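Local coordinates for protein dihydrodipicolinate synthase (Oceanobacillus iheyensis HTE831, PDB 3D0C) that probably acts as a 4-hydroxy-tetrahydrodipicolinate synthase, joining pyruvate to aspartate semialdehyde in lysine biosynthesis, at residues 224-229 against 236-241; 268-273 against 292-297. The protein carries 1 engineered substitution. One frame throughout, in Å; residues are numbered along the deposited sequence.

Contact 1: 224-229 against 236-241; sequences FALLEA and EKIWDV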
loop_
_atom_site.group_PDB
_atom_site.type_symbol
_atom_site.label_atom_id
_atom_site.label_comp_id
_atom_site.label_asym_id
_atom_site.label_seq_id
_atom_site.Cartn_x
_atom_site.Cartn_y
_atom_site.Cartn_z
ATOM N N PHE A 224 -26.863 12.340 6.222
ATOM C CA PHE A 224 -27.239 13.746 6.132
ATOM C C PHE A 224 -27.922 14.236 7.401
ATOM O O PHE A 224 -27.903 15.430 7.690
ATOM C CB PHE A 224 -28.128 13.995 4.912
ATOM C CG PHE A 224 -27.354 14.324 3.667
ATOM C CD1 PHE A 224 -26.748 15.568 3.519
ATOM C CD2 PHE A 224 -27.195 13.376 2.664
ATOM C CE1 PHE A 224 -25.993 15.862 2.383
ATOM C CE2 PHE A 224 -26.445 13.657 1.528
ATOM C CZ PHE A 224 -25.842 14.900 1.387
ATOM N N ALA A 225 -28.529 13.316 8.146
ATOM C CA ALA A 225 -29.171 13.684 9.406
ATOM C C ALA A 225 -28.043 14.077 10.368
ATOM O O ALA A 225 -28.161 15.032 11.146
ATOM C CB ALA A 225 -29.961 12.506 9.962
ATOM N N LEU A 226 -26.939 13.339 10.294
ATOM C CA LEU A 226 -25.783 13.624 11.135
ATOM C C LEU A 226 -25.154 14.953 10.726
ATOM O O LEU A 226 -24.784 15.758 11.583
ATOM C CB LEU A 226 -24.741 12.503 11.022
ATOM C CG LEU A 226 -23.451 12.747 11.812
ATOM C CD1 LEU A 226 -23.795 12.924 13.280
ATOM C CD2 LEU A 226 -22.488 11.586 11.626
ATOM N N LEU A 227 -25.024 15.194 9.425
ATOM C CA LEU A 227 -24.431 16.455 8.985
ATOM C C LEU A 227 -25.266 17.641 9.461
ATOM O O LEU A 227 -24.732 18.613 9.991
ATOM C CB LEU A 227 -24.303 16.506 7.459
ATOM C CG LEU A 227 -23.787 17.845 6.906
ATOM C CD1 LEU A 227 -22.372 18.110 7.393
ATOM C CD2 LEU A 227 -23.818 17.820 5.393
ATOM N N GLU A 228 -26.581 17.561 9.281
ATOM C CA GLU A 228 -27.438 18.664 9.701
ATOM C C GLU A 228 -27.330 18.906 11.201
ATOM O O GLU A 228 -27.219 20.049 11.645
ATOM C CB GLU A 228 -28.896 18.396 9.332
ATOM C CG GLU A 228 -29.806 19.564 9.674
ATOM C CD GLU A 228 -31.189 19.428 9.072
ATOM O OE1 GLU A 228 -31.905 18.469 9.433
ATOM O OE2 GLU A 228 -31.557 20.283 8.236
ATOM N N ALA A 229 -27.361 17.827 11.974
ATOM C CA ALA A 229 -27.257 17.930 13.422
ATOM C C ALA A 229 -25.961 18.636 13.814
ATOM O O ALA A 229 -25.969 19.528 14.659
ATOM C CB ALA A 229 -27.311 16.542 14.050
ATOM N N GLU A 236 -27.760 16.637 21.248
ATOM C CA GLU A 236 -28.604 15.477 21.485
ATOM C C GLU A 236 -28.840 14.667 20.213
ATOM O O GLU A 236 -28.721 13.438 20.215
ATOM C CB GLU A 236 -29.939 15.918 22.085
ATOM C CG GLU A 236 -29.818 16.583 23.453
ATOM C CD GLU A 236 -28.839 17.754 23.457
ATOM O OE1 GLU A 236 -29.018 18.688 22.638
ATOM O OE2 GLU A 236 -27.890 17.739 24.277
ATOM N N LYS A 237 -29.176 15.356 19.129
ATOM C CA LYS A 237 -29.422 14.684 17.863
ATOM C C LYS A 237 -28.112 14.109 17.304
ATOM O O LYS A 237 -28.095 13.018 16.728
ATOM C CB LYS A 237 -30.053 15.658 16.863
ATOM C CG LYS A 237 -30.436 15.010 15.542
ATOM C CD LYS A 237 -31.407 13.854 15.753
ATOM C CE LYS A 237 -31.653 13.074 14.467
ATOM N NZ LYS A 237 -32.276 13.905 13.405
ATOM N N ILE A 238 -27.019 14.844 17.481
ATOM C CA ILE A 238 -25.714 14.397 17.004
ATOM C C ILE A 238 -25.403 13.010 17.562
ATOM O O ILE A 238 -25.107 12.071 16.817
ATOM C CB ILE A 238 -24.608 15.376 17.442
ATOM C CG1 ILE A 238 -24.757 16.702 16.694
ATOM C CG2 ILE A 238 -23.243 14.755 17.201
ATOM C CD1 ILE A 238 -23.790 17.791 17.152
ATOM N N TRP A 239 -25.481 12.892 18.884
ATOM C CA TRP A 239 -25.219 11.632 19.567
ATOM C C TRP A 239 -26.223 10.540 19.192
ATOM O O TRP A 239 -25.855 9.373 19.100
ATOM C CB TRP A 239 -25.236 11.843 21.086
ATOM C CG TRP A 239 -24.107 12.684 21.607
ATOM C CD1 TRP A 239 -24.151 13.546 22.669
ATOM C CD2 TRP A 239 -22.759 12.725 21.115
ATOM N NE1 TRP A 239 -22.917 14.121 22.868
ATOM C CE2 TRP A 239 -22.043 13.632 21.930
ATOM C CE3 TRP A 239 -22.085 12.079 20.070
ATOM C CZ2 TRP A 239 -20.689 13.916 21.727
ATOM C CZ3 TRP A 239 -20.740 12.360 19.870
ATOM C CH2 TRP A 239 -20.056 13.268 20.697
ATOM N N ASP A 240 -27.489 10.901 18.992
ATOM C CA ASP A 240 -28.496 9.899 18.623
ATOM C C ASP A 240 -28.216 9.308 17.231
ATOM O O ASP A 240 -28.267 8.090 17.053
ATOM C CB ASP A 240 -29.904 10.510 18.640
ATOM C CG ASP A 240 -30.474 10.655 20.049
ATOM O OD1 ASP A 240 -29.922 10.071 21.013
ATOM O OD2 ASP A 240 -31.493 11.359 20.192
ATOM N N VAL A 241 -27.931 10.161 16.248
ATOM C CA VAL A 241 -27.660 9.661 14.895
ATOM C C VAL A 241 -26.371 8.858 14.909
ATOM O O VAL A 241 -26.263 7.820 14.247
ATOM C CB VAL A 241 -27.512 10.801 13.856
ATOM C CG1 VAL A 241 -27.278 10.212 12.456
ATOM C CG2 VAL A 241 -28.761 11.667 13.854
HETATM O O HOH W 1 -30.406 15.405 11.913
#
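Ala229 against Ile238 and Leu226 against Val241 form an apolar helix-helix contact, in which helix 220-232, the last helix of the TIM barrel, packs on the first turns of the following helix 235-257. The short segments run nearly antiparallel, at 156°, as a helical hairpin, with their axes 8.7 Å apart at closest approach. The small Ala229 permits the close approach, its CA lying 5.3 Å from Ile238 CA. Ile238 carries CG1 beside its own backbone N (chi1 -69°), and this atom lies 3.7 Å from Ala229 CB; CD1 continues over the backbone carbonyl of Ala229. The same Ala229 CB is also approached by the CG methylene of Lys237, at 3.8 Å. One turn further along, the two methyls of Val241 divide their contacts, CG1 lying 3.7 Å from Leu226 CB while CG2 faces Ala225 CB more loosely at 4.2 Å. Beyond the pair, Leu226 touches Glu197 and Ile238 touches Pro201 of helix 196-206. The Lys237 chain, bent at chi2 and again at chi4, carries NZ near Ala225, where a water accepts a hydrogen bond from Lys237 NZ at 2.8 Å; the same water's link to Ala225 O is too short to be trusted. With no direct hydrogen bond crossing the interface, close methyl and methylene packing must provide most of its cohesion, and the lysine's charge stays at the exposed margin.

Contact 2: 268-273 against 292-297; sequences MEQLGL and ELEELL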
loop_
_atom_site.group_PDB
_atom_site.type_symbol
_atom_site.label_atom_id
_atom_site.label_comp_id
_atom_site.label_asym_id
_atom_site.label_seq_id
_atom_site.Cartn_x
_atom_site.Cartn_y
_atom_site.Cartn_z
HETATM N N MSE A 268 -26.287 -3.024 0.161
HETATM C CA MSE A 268 -27.001 -2.480 -0.987
HETATM C C MSE A 268 -27.841 -3.572 -1.645
HETATM O O MSE A 268 -29.024 -3.369 -1.921
HETATM C CB MSE A 268 -26.013 -1.893 -2.004
HETATM C CG MSE A 268 -25.325 -0.616 -1.531
HETATM SE SE MSE A 268 -24.004 0.069 -2.781
HETATM C CE MSE A 268 -25.208 0.788 -4.111
ATOM N N GLU A 269 -27.230 -4.730 -1.886
ATOM C CA GLU A 269 -27.943 -5.844 -2.504
ATOM C C GLU A 269 -29.167 -6.223 -1.681
ATOM O O GLU A 269 -30.246 -6.415 -2.232
ATOM C CB GLU A 269 -27.028 -7.060 -2.652
ATOM C CG GLU A 269 -26.010 -6.954 -3.778
ATOM C CD GLU A 269 -26.659 -6.841 -5.150
ATOM O OE1 GLU A 269 -27.609 -7.602 -5.426
ATOM O OE2 GLU A 269 -26.216 -5.999 -5.960
ATOM N N GLN A 270 -28.995 -6.336 -0.366
ATOM C CA GLN A 270 -30.102 -6.683 0.519
ATOM C C GLN A 270 -31.226 -5.656 0.403
ATOM O O GLN A 270 -32.384 -5.960 0.691
ATOM C CB GLN A 270 -29.625 -6.768 1.973
ATOM C CG GLN A 270 -28.900 -8.059 2.317
ATOM C CD GLN A 270 -28.560 -8.157 3.794
ATOM O OE1 GLN A 270 -29.407 -7.916 4.653
ATOM N NE2 GLN A 270 -27.317 -8.521 4.095
ATOM N N LEU A 271 -30.877 -4.444 -0.017
ATOM C CA LEU A 271 -31.861 -3.380 -0.185
ATOM C C LEU A 271 -32.324 -3.305 -1.636
ATOM O O LEU A 271 -33.068 -2.403 -2.013
ATOM C CB LEU A 271 -31.282 -2.026 0.239
ATOM C CG LEU A 271 -30.990 -1.799 1.728
ATOM C CD1 LEU A 271 -30.645 -0.328 1.943
ATOM C CD2 LEU A 271 -32.197 -2.175 2.577
ATOM N N GLY A 272 -31.867 -4.253 -2.447
ATOM C CA GLY A 272 -32.266 -4.288 -3.840
ATOM C C GLY A 272 -31.531 -3.326 -4.749
ATOM O O GLY A 272 -32.010 -3.007 -5.840
ATOM N N LEU A 273 -30.373 -2.855 -4.303
ATOM C CA LEU A 273 -29.576 -1.934 -5.102
ATOM C C LEU A 273 -28.485 -2.720 -5.815
ATOM O O LEU A 273 -27.963 -3.695 -5.279
ATOM C CB LEU A 273 -28.959 -0.845 -4.217
ATOM C CG LEU A 273 -29.932 0.126 -3.540
ATOM C CD1 LEU A 273 -29.154 1.152 -2.732
ATOM C CD2 LEU A 273 -30.783 0.822 -4.591
ATOM N N GLU A 292 -24.964 -10.641 11.115
ATOM C CA GLU A 292 -24.919 -9.402 11.884
ATOM C C GLU A 292 -25.419 -8.225 11.062
ATOM O O GLU A 292 -26.123 -7.354 11.576
ATOM C CB GLU A 292 -23.501 -9.118 12.381
ATOM C CG GLU A 292 -23.169 -9.793 13.699
ATOM C CD GLU A 292 -21.993 -9.138 14.409
ATOM O OE1 GLU A 292 -22.016 -7.897 14.584
ATOM O OE2 GLU A 292 -21.056 -9.868 14.800
ATOM N N LEU A 293 -25.058 -8.201 9.782
ATOM C CA LEU A 293 -25.487 -7.120 8.909
ATOM C C LEU A 293 -26.993 -7.183 8.681
ATOM O O LEU A 293 -27.687 -6.163 8.733
ATOM C CB LEU A 293 -24.755 -7.205 7.568
ATOM C CG LEU A 293 -25.186 -6.179 6.518
ATOM C CD1 LEU A 293 -25.025 -4.762 7.057
ATOM C CD2 LEU A 293 -24.353 -6.373 5.269
ATOM N N GLU A 294 -27.494 -8.388 8.422
ATOM C CA GLU A 294 -28.922 -8.575 8.185
ATOM C C GLU A 294 -29.732 -8.096 9.391
ATOM O O GLU A 294 -30.771 -7.450 9.236
ATOM C CB GLU A 294 -29.223 -10.051 7.885
ATOM C CG GLU A 294 -28.481 -10.603 6.666
ATOM C CD GLU A 294 -28.778 -12.073 6.400
ATOM O OE1 GLU A 294 -29.220 -12.777 7.337
ATOM O OE2 GLU A 294 -28.558 -12.529 5.257
ATOM N N GLU A 295 -29.250 -8.407 10.587
ATOM C CA GLU A 295 -29.930 -8.000 11.812
ATOM C C GLU A 295 -29.916 -6.480 11.978
ATOM O O GLU A 295 -30.898 -5.895 12.441
ATOM C CB GLU A 295 -29.268 -8.644 13.029
ATOM C CG GLU A 295 -29.203 -10.165 12.975
ATOM C CD GLU A 295 -28.697 -10.776 14.272
ATOM O OE1 GLU A 295 -27.568 -10.437 14.694
ATOM O OE2 GLU A 295 -29.428 -11.594 14.870
ATOM N N LEU A 296 -28.801 -5.844 11.618
ATOM C CA LEU A 296 -28.701 -4.394 11.725
ATOM C C LEU A 296 -29.727 -3.747 10.805
ATOM O O LEU A 296 -30.406 -2.795 11.190
ATOM C CB LEU A 296 -27.294 -3.909 11.344
ATOM C CG LEU A 296 -27.125 -2.390 11.181
ATOM C CD1 LEU A 296 -27.571 -1.668 12.444
ATOM C CD2 LEU A 296 -25.666 -2.075 10.876
ATOM N N LEU A 297 -29.846 -4.263 9.585
ATOM C CA LEU A 297 -30.807 -3.701 8.653
ATOM C C LEU A 297 -32.232 -3.919 9.166
ATOM O O LEU A 297 -33.104 -3.067 8.973
ATOM C CB LEU A 297 -30.641 -4.322 7.258
ATOM C CG LEU A 297 -29.310 -4.051 6.538
ATOM C CD1 LEU A 297 -29.459 -4.415 5.068
ATOM C CD2 LEU A 297 -28.917 -2.580 6.666
#
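A Schellman motif ends helix 260-270 just where Gln270 reaches Leu293, Glu294 and Leu297 of helix 287-303 and Leu271 touches Leu297, joining two helices of the C-terminal helical region that follows the TIM barrel. Met268, present as selenomethionine, supplies the carbonyl at the centre of the motif: its O accepts from Leu273 N at 2.8 Å and also from Leu271 N, the two donors arriving from opposite faces of the carbonyl plane. Gly272 N closes the inner bond to Glu269 O, and Gly272 takes the positive phi of 80° expected at the C-prime position. Glu269 OE2 accepts hydrogen bonds from the backbone N atoms of Ala275 and Gly276, just past the turn.

The partner helix is met chiefly by the Gln270 side chain, which is extended beyond CG and crosses Glu294 at about a right angle. Its amide plane stands 88° from the Glu294 carboxylate, and what the amide touches is the methylene of the glutamate, not its charged end. Nearby, the NE2 of Gln270 lies 3.8 Å from Leu293 CD2. No hydrogen bond spans the two segments, and the contact is a modest one near the surface. Leu297 CD1 lies 3.5 Å from Gln270 OE1 and also packs beside the stem of the glutamine, at Gln270 CB, and more distantly meets Leu271 CD2 at 4.3 Å. At the outer end of the amide, Glu294 CG sits equally close to both polar atoms, 3.5 Å from Gln270 OE1 and 3.5 Å from Gln270 NE2.

Overall arrangement
The two contacts follow each other along the chain, contact 1 closing before contact 2 opens. Their centres lie 22 Å apart and their nearest atoms about 10 Å, and they do not touch. Helix 235-257 relates them: its first turns pack on the barrel in contact 1, while further along it Pro247, Phe248, Leu251 and Lys254 are touched by Leu296 and Glu292 of the 292-297 segment. Contact 1 thus joins barrel to helical extension, whereas contact 2 lies within that extension. Both are away from the predicted catalytic residues Lys167 and Tyr143 and the predicted pyruvate-binding Thr56, so their evident part is in the architecture.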